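Local coordinates for formate-dependent phosphoribosylglycinamide formyltransferase (Mycobacterium tuberculosis H37Rv, PDB 6KHR), which is an ATP-grasp family protein, named as a formyltransferase, whose chain pairs a five-stranded parallel sheet with an eight-stranded and a three-stranded antiparallel sheet, at residues Ala311-Leu323 with Asp339-Ile351. Numbering follows the deposited sequence.
Sequences AGSAWVTVRSQRL and DTLMISPGAARVI
Gln-321 and Met-342 form a single beta bridge, their CA atoms 4.1 Å apart, with the two segments running antiparallel. Two backbone hydrogen bonds define it: Arg-322 N to Leu-341 O at 3.0 Å, and Ile-343 N to Ser-320 O at 2.7 Å, the latter donor standing 37° out of the carbonyl plane. Ser-344 N adds a weak bond to the same Ser-320 oxygen. Beyond the bridge, Asp-339 and Arg-322 form a salt bridge (NH2 to OD2, 2.5 Å), with guanidinium and carboxylate planes 45° apart; NE also gives weak bonds to both carboxylate oxygens, and NH1 bonds Ser-380 O of the second subunit. Asp-339 OD1 accepts from Leu-341 N as well, an Asx turn that ties the carboxylate to its own loop. With CG anti to the backbone N (chi1 -162°), the Arg-322 chain runs out beside Leu-341, CD 4.0 Å from Leu-341 CD1; a bend at chi3 then turns the guanidinium to Asp-339. Ile-343 CD1 reaches Gln-321 O (3.3 Å) and Arg-319 O. Toward strand 346-351 the contact becomes apolar: Val-316 CG2 rests on Gly-346 C (3.6 Å), its CB faces Ala-348 CB, and Trp-315 CD1 meets Val-350 CG2 at 3.8 Å. Residues 312-316, with Ser-320, thus join part of the ATP-grasp family region to the eight-stranded antiparallel sheet, where strand 346-351 lies between strands 256-261 and 390-395.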
loop_
_atom_site.group_PDB
_atom_site.type_symbol
_atom_site.label_atom_id
_atom_site.label_comp_id
_atom_site.label_asym_id
_atom_site.label_seq_id
_atom_site.Cartn_x
_atom_site.Cartn_y
_atom_site.Cartn_z
ATOM N N ALA A 311 -13.673 5.987 2.958
ATOM C CA ALA A 311 -14.792 5.466 2.185
ATOM C C ALA A 311 -14.350 4.357 1.233
ATOM O O ALA A 311 -13.193 4.289 0.806
ATOM C CB ALA A 311 -15.464 6.595 1.396
ATOM N N GLY A 312 -15.296 3.472 0.917
ATOM C CA GLY A 312 -15.063 2.479 -0.107
ATOM C C GLY A 312 -14.573 3.069 -1.416
ATOM O O GLY A 312 -13.739 2.464 -2.096
ATOM N N SER A 313 -15.056 4.264 -1.782
ATOM C CA SER A 313 -14.583 4.849 -3.036
ATOM C C SER A 313 -13.110 5.245 -2.986
ATOM O O SER A 313 -12.475 5.335 -4.044
ATOM C CB SER A 313 -15.413 6.066 -3.424
ATOM O OG SER A 313 -15.205 7.118 -2.513
ATOM N N ALA A 314 -12.556 5.463 -1.789
ATOM C CA ALA A 314 -11.155 5.851 -1.650
ATOM C C ALA A 314 -10.182 4.761 -2.113
ATOM O O ALA A 314 -9.008 5.072 -2.346
ATOM C CB ALA A 314 -10.864 6.219 -0.191
ATOM N N TRP A 315 -10.640 3.502 -2.243
ATOM C CA TRP A 315 -9.753 2.389 -2.589
ATOM C C TRP A 315 -8.936 2.643 -3.849
ATOM O O TRP A 315 -7.828 2.115 -3.981
ATOM C CB TRP A 315 -10.556 1.099 -2.785
ATOM C CG TRP A 315 -10.760 0.350 -1.532
ATOM C CD1 TRP A 315 -11.916 0.242 -0.824
ATOM C CD2 TRP A 315 -9.770 -0.398 -0.810
ATOM N NE1 TRP A 315 -11.711 -0.530 0.286
ATOM C CE2 TRP A 315 -10.403 -0.931 0.324
ATOM C CE3 TRP A 315 -8.417 -0.680 -1.027
ATOM C CZ2 TRP A 315 -9.732 -1.722 1.245
ATOM C CZ3 TRP A 315 -7.754 -1.479 -0.120
ATOM C CH2 TRP A 315 -8.415 -1.993 1.006
ATOM N N VAL A 316 -9.465 3.425 -4.794
ATOM C CA VAL A 316 -8.701 3.716 -6.008
ATOM C C VAL A 316 -7.358 4.344 -5.669
ATOM O O VAL A 316 -6.375 4.137 -6.394
ATOM C CB VAL A 316 -9.520 4.620 -6.964
ATOM C CG1 VAL A 316 -9.856 5.956 -6.311
ATOM C CG2 VAL A 316 -8.776 4.871 -8.242
ATOM N N THR A 317 -7.277 5.086 -4.552
ATOM C CA THR A 317 -6.061 5.826 -4.223
ATOM C C THR A 317 -4.877 4.900 -3.974
ATOM O O THR A 317 -3.732 5.320 -4.203
ATOM C CB THR A 317 -6.274 6.766 -3.016
ATOM O OG1 THR A 317 -6.699 6.026 -1.863
ATOM C CG2 THR A 317 -7.306 7.860 -3.341
ATOM N N VAL A 318 -5.132 3.637 -3.590
ATOM C CA VAL A 318 -4.045 2.688 -3.333
ATOM C C VAL A 318 -3.094 2.628 -4.520
ATOM O O VAL A 318 -1.888 2.418 -4.348
ATOM C CB VAL A 318 -4.617 1.292 -2.971
ATOM C CG1 VAL A 318 -3.542 0.239 -2.995
ATOM C CG2 VAL A 318 -5.280 1.316 -1.596
ATOM N N ARG A 319 -3.606 2.868 -5.735
ATOM C CA ARG A 319 -2.770 2.879 -6.929
ATOM C C ARG A 319 -2.739 4.200 -7.681
ATOM O O ARG A 319 -1.831 4.390 -8.496
ATOM C CB ARG A 319 -3.211 1.787 -7.921
ATOM C CG ARG A 319 -2.865 0.376 -7.507
ATOM C CD ARG A 319 -1.357 0.217 -7.467
ATOM N NE ARG A 319 -0.965 -1.032 -6.837
ATOM C CZ ARG A 319 0.230 -1.244 -6.301
ATOM N NH1 ARG A 319 1.143 -0.281 -6.327
ATOM N NH2 ARG A 319 0.515 -2.415 -5.739
ATOM N N SER A 320 -3.688 5.111 -7.458
ATOM C CA SER A 320 -3.709 6.323 -8.280
ATOM C C SER A 320 -2.999 7.513 -7.649
ATOM O O SER A 320 -2.680 8.471 -8.365
ATOM C CB SER A 320 -5.143 6.725 -8.607
ATOM O OG SER A 320 -5.953 6.635 -7.453
ATOM N N GLN A 321 -2.731 7.482 -6.351
ATOM C CA GLN A 321 -2.040 8.575 -5.681
ATOM C C GLN A 321 -0.690 8.106 -5.175
ATOM O O GLN A 321 -0.532 6.942 -4.820
ATOM C CB GLN A 321 -2.836 9.116 -4.480
ATOM C CG GLN A 321 -4.263 9.491 -4.778
ATOM C CD GLN A 321 -4.836 10.435 -3.757
ATOM O OE1 GLN A 321 -5.395 11.461 -4.116
ATOM N NE2 GLN A 321 -4.702 10.096 -2.473
ATOM N N ARG A 322 0.274 9.036 -5.127
ATOM C CA ARG A 322 1.528 8.784 -4.422
ATOM C C ARG A 322 1.277 8.211 -3.025
ATOM O O ARG A 322 1.844 7.181 -2.654
ATOM C CB ARG A 322 2.348 10.075 -4.341
ATOM C CG ARG A 322 3.813 9.867 -4.025
ATOM C CD ARG A 322 4.554 11.201 -3.832
ATOM N NE ARG A 322 4.293 11.765 -2.505
ATOM C CZ ARG A 322 5.030 11.566 -1.407
ATOM N NH1 ARG A 322 6.104 10.805 -1.417
ATOM N NH2 ARG A 322 4.682 12.148 -0.274
ATOM N N LEU A 323 0.429 8.860 -2.239
ATOM C CA LEU A 323 0.071 8.405 -0.893
ATOM C C LEU A 323 -1.398 7.984 -0.884
ATOM O O LEU A 323 -2.285 8.785 -1.202
ATOM C CB LEU A 323 0.318 9.504 0.140
ATOM C CG LEU A 323 1.746 10.073 0.146
ATOM C CD1 LEU A 323 1.956 11.116 1.232
ATOM C CD2 LEU A 323 2.737 8.958 0.331
ATOM N N ASP A 339 1.101 15.262 1.117
ATOM C CA ASP A 339 0.776 15.862 -0.163
ATOM C C ASP A 339 -0.316 15.006 -0.777
ATOM O O ASP A 339 -0.612 13.916 -0.285
ATOM C CB ASP A 339 2.001 15.968 -1.094
ATOM C CG ASP A 339 2.558 14.592 -1.531
ATOM O OD1 ASP A 339 1.832 13.810 -2.186
ATOM O OD2 ASP A 339 3.745 14.302 -1.241
ATOM N N THR A 340 -0.900 15.494 -1.871
ATOM C CA THR A 340 -1.987 14.807 -2.547
ATOM C C THR A 340 -1.669 14.570 -4.021
ATOM O O THR A 340 -2.575 14.445 -4.842
ATOM C CB THR A 340 -3.308 15.567 -2.383
ATOM O OG1 THR A 340 -3.171 16.927 -2.838
ATOM C CG2 THR A 340 -3.754 15.550 -0.929
ATOM N N LEU A 341 -0.387 14.427 -4.355
ATOM C CA LEU A 341 0.026 14.142 -5.727
ATOM C C LEU A 341 -0.583 12.843 -6.249
ATOM O O LEU A 341 -0.642 11.837 -5.542
ATOM C CB LEU A 341 1.547 14.052 -5.811
ATOM C CG LEU A 341 2.331 15.213 -5.185
ATOM C CD1 LEU A 341 3.821 14.880 -5.084
ATOM C CD2 LEU A 341 2.113 16.496 -5.968
ATOM N N MET A 342 -0.985 12.866 -7.516
ATOM C CA MET A 342 -1.491 11.697 -8.228
ATOM C C MET A 342 -0.402 11.013 -9.050
ATOM O O MET A 342 0.385 11.673 -9.741
ATOM C CB MET A 342 -2.644 12.088 -9.159
ATOM C CG MET A 342 -3.885 12.467 -8.408
ATOM S SD MET A 342 -5.379 12.277 -9.364
ATOM C CE MET A 342 -5.308 10.563 -9.898
ATOM N N ILE A 343 -0.374 9.683 -8.985
ATOM C CA ILE A 343 0.507 8.911 -9.859
ATOM C C ILE A 343 -0.005 8.955 -11.298
ATOM O O ILE A 343 0.739 9.247 -12.238
ATOM C CB ILE A 343 0.608 7.457 -9.360
ATOM C CG1 ILE A 343 1.327 7.368 -8.012
ATOM C CG2 ILE A 343 1.325 6.579 -10.391
ATOM C CD1 ILE A 343 1.246 5.940 -7.424
ATOM N N SER A 344 -1.289 8.676 -11.484
ATOM C CA SER A 344 -1.867 8.403 -12.791
ATOM C C SER A 344 -3.374 8.206 -12.607
ATOM O O SER A 344 -3.820 7.872 -11.505
ATOM C CB SER A 344 -1.231 7.159 -13.427
ATOM O OG SER A 344 -2.197 6.324 -14.032
ATOM N N PRO A 345 -4.174 8.425 -13.654
ATOM C CA PRO A 345 -5.601 8.077 -13.556
ATOM C C PRO A 345 -5.780 6.615 -13.160
ATOM O O PRO A 345 -4.926 5.763 -13.440
ATOM C CB PRO A 345 -6.141 8.354 -14.968
ATOM C CG PRO A 345 -5.149 9.377 -15.586
ATOM C CD PRO A 345 -3.800 9.010 -14.961
ATOM N N GLY A 346 -6.897 6.312 -12.488
ATOM C CA GLY A 346 -7.146 4.951 -12.059
ATOM C C GLY A 346 -8.621 4.692 -11.858
ATOM O O GLY A 346 -9.435 5.609 -11.882
ATOM N N ALA A 347 -8.960 3.419 -11.666
ATOM C CA ALA A 347 -10.324 3.054 -11.303
ATOM C C ALA A 347 -10.292 1.852 -10.385
ATOM O O ALA A 347 -9.313 1.105 -10.332
ATOM C CB ALA A 347 -11.199 2.730 -12.524
ATOM N N ALA A 348 -11.383 1.661 -9.665
ATOM C CA ALA A 348 -11.462 0.538 -8.755
ATOM C C ALA A 348 -12.869 -0.029 -8.769
ATOM O O ALA A 348 -13.844 0.643 -9.108
ATOM C CB ALA A 348 -11.065 0.936 -7.327
ATOM N N ARG A 349 -12.961 -1.281 -8.370
ATOM C CA ARG A 349 -14.243 -1.944 -8.249
ATOM C C ARG A 349 -14.203 -2.731 -6.958
ATOM O O ARG A 349 -13.369 -3.631 -6.810
ATOM C CB ARG A 349 -14.513 -2.843 -9.455
ATOM C CG ARG A 349 -15.255 -2.102 -10.538
ATOM C CD ARG A 349 -15.372 -2.873 -11.815
ATOM N NE ARG A 349 -15.846 -1.994 -12.874
ATOM C CZ ARG A 349 -17.088 -1.991 -13.341
ATOM N NH1 ARG A 349 -17.967 -2.853 -12.854
ATOM N NH2 ARG A 349 -17.434 -1.149 -14.306
ATOM N N VAL A 350 -15.055 -2.360 -6.009
ATOM C CA VAL A 350 -15.155 -3.084 -4.753
ATOM C C VAL A 350 -16.263 -4.111 -4.901
ATOM O O VAL A 350 -17.430 -3.748 -5.071
ATOM C CB VAL A 350 -15.412 -2.143 -3.567
ATOM C CG1 VAL A 350 -15.524 -2.950 -2.277
ATOM C CG2 VAL A 350 -14.290 -1.111 -3.445
ATOM N N ILE A 351 -15.887 -5.391 -4.848
ATOM C CA ILE A 351 -16.793 -6.529 -4.900
ATOM C C ILE A 351 -17.219 -6.899 -3.486
ATOM O O ILE A 351 -16.410 -6.845 -2.557
ATOM C CB ILE A 351 -16.096 -7.704 -5.602
ATOM C CG1 ILE A 351 -15.799 -7.352 -7.067
ATOM C CG2 ILE A 351 -16.916 -8.968 -5.507
ATOM C CD1 ILE A 351 -14.318 -7.380 -7.431
HETATM O O HOH W 1 -4.907 13.510 -5.307
HETATM O O HOH W 2 -0.809 11.480 -2.710
#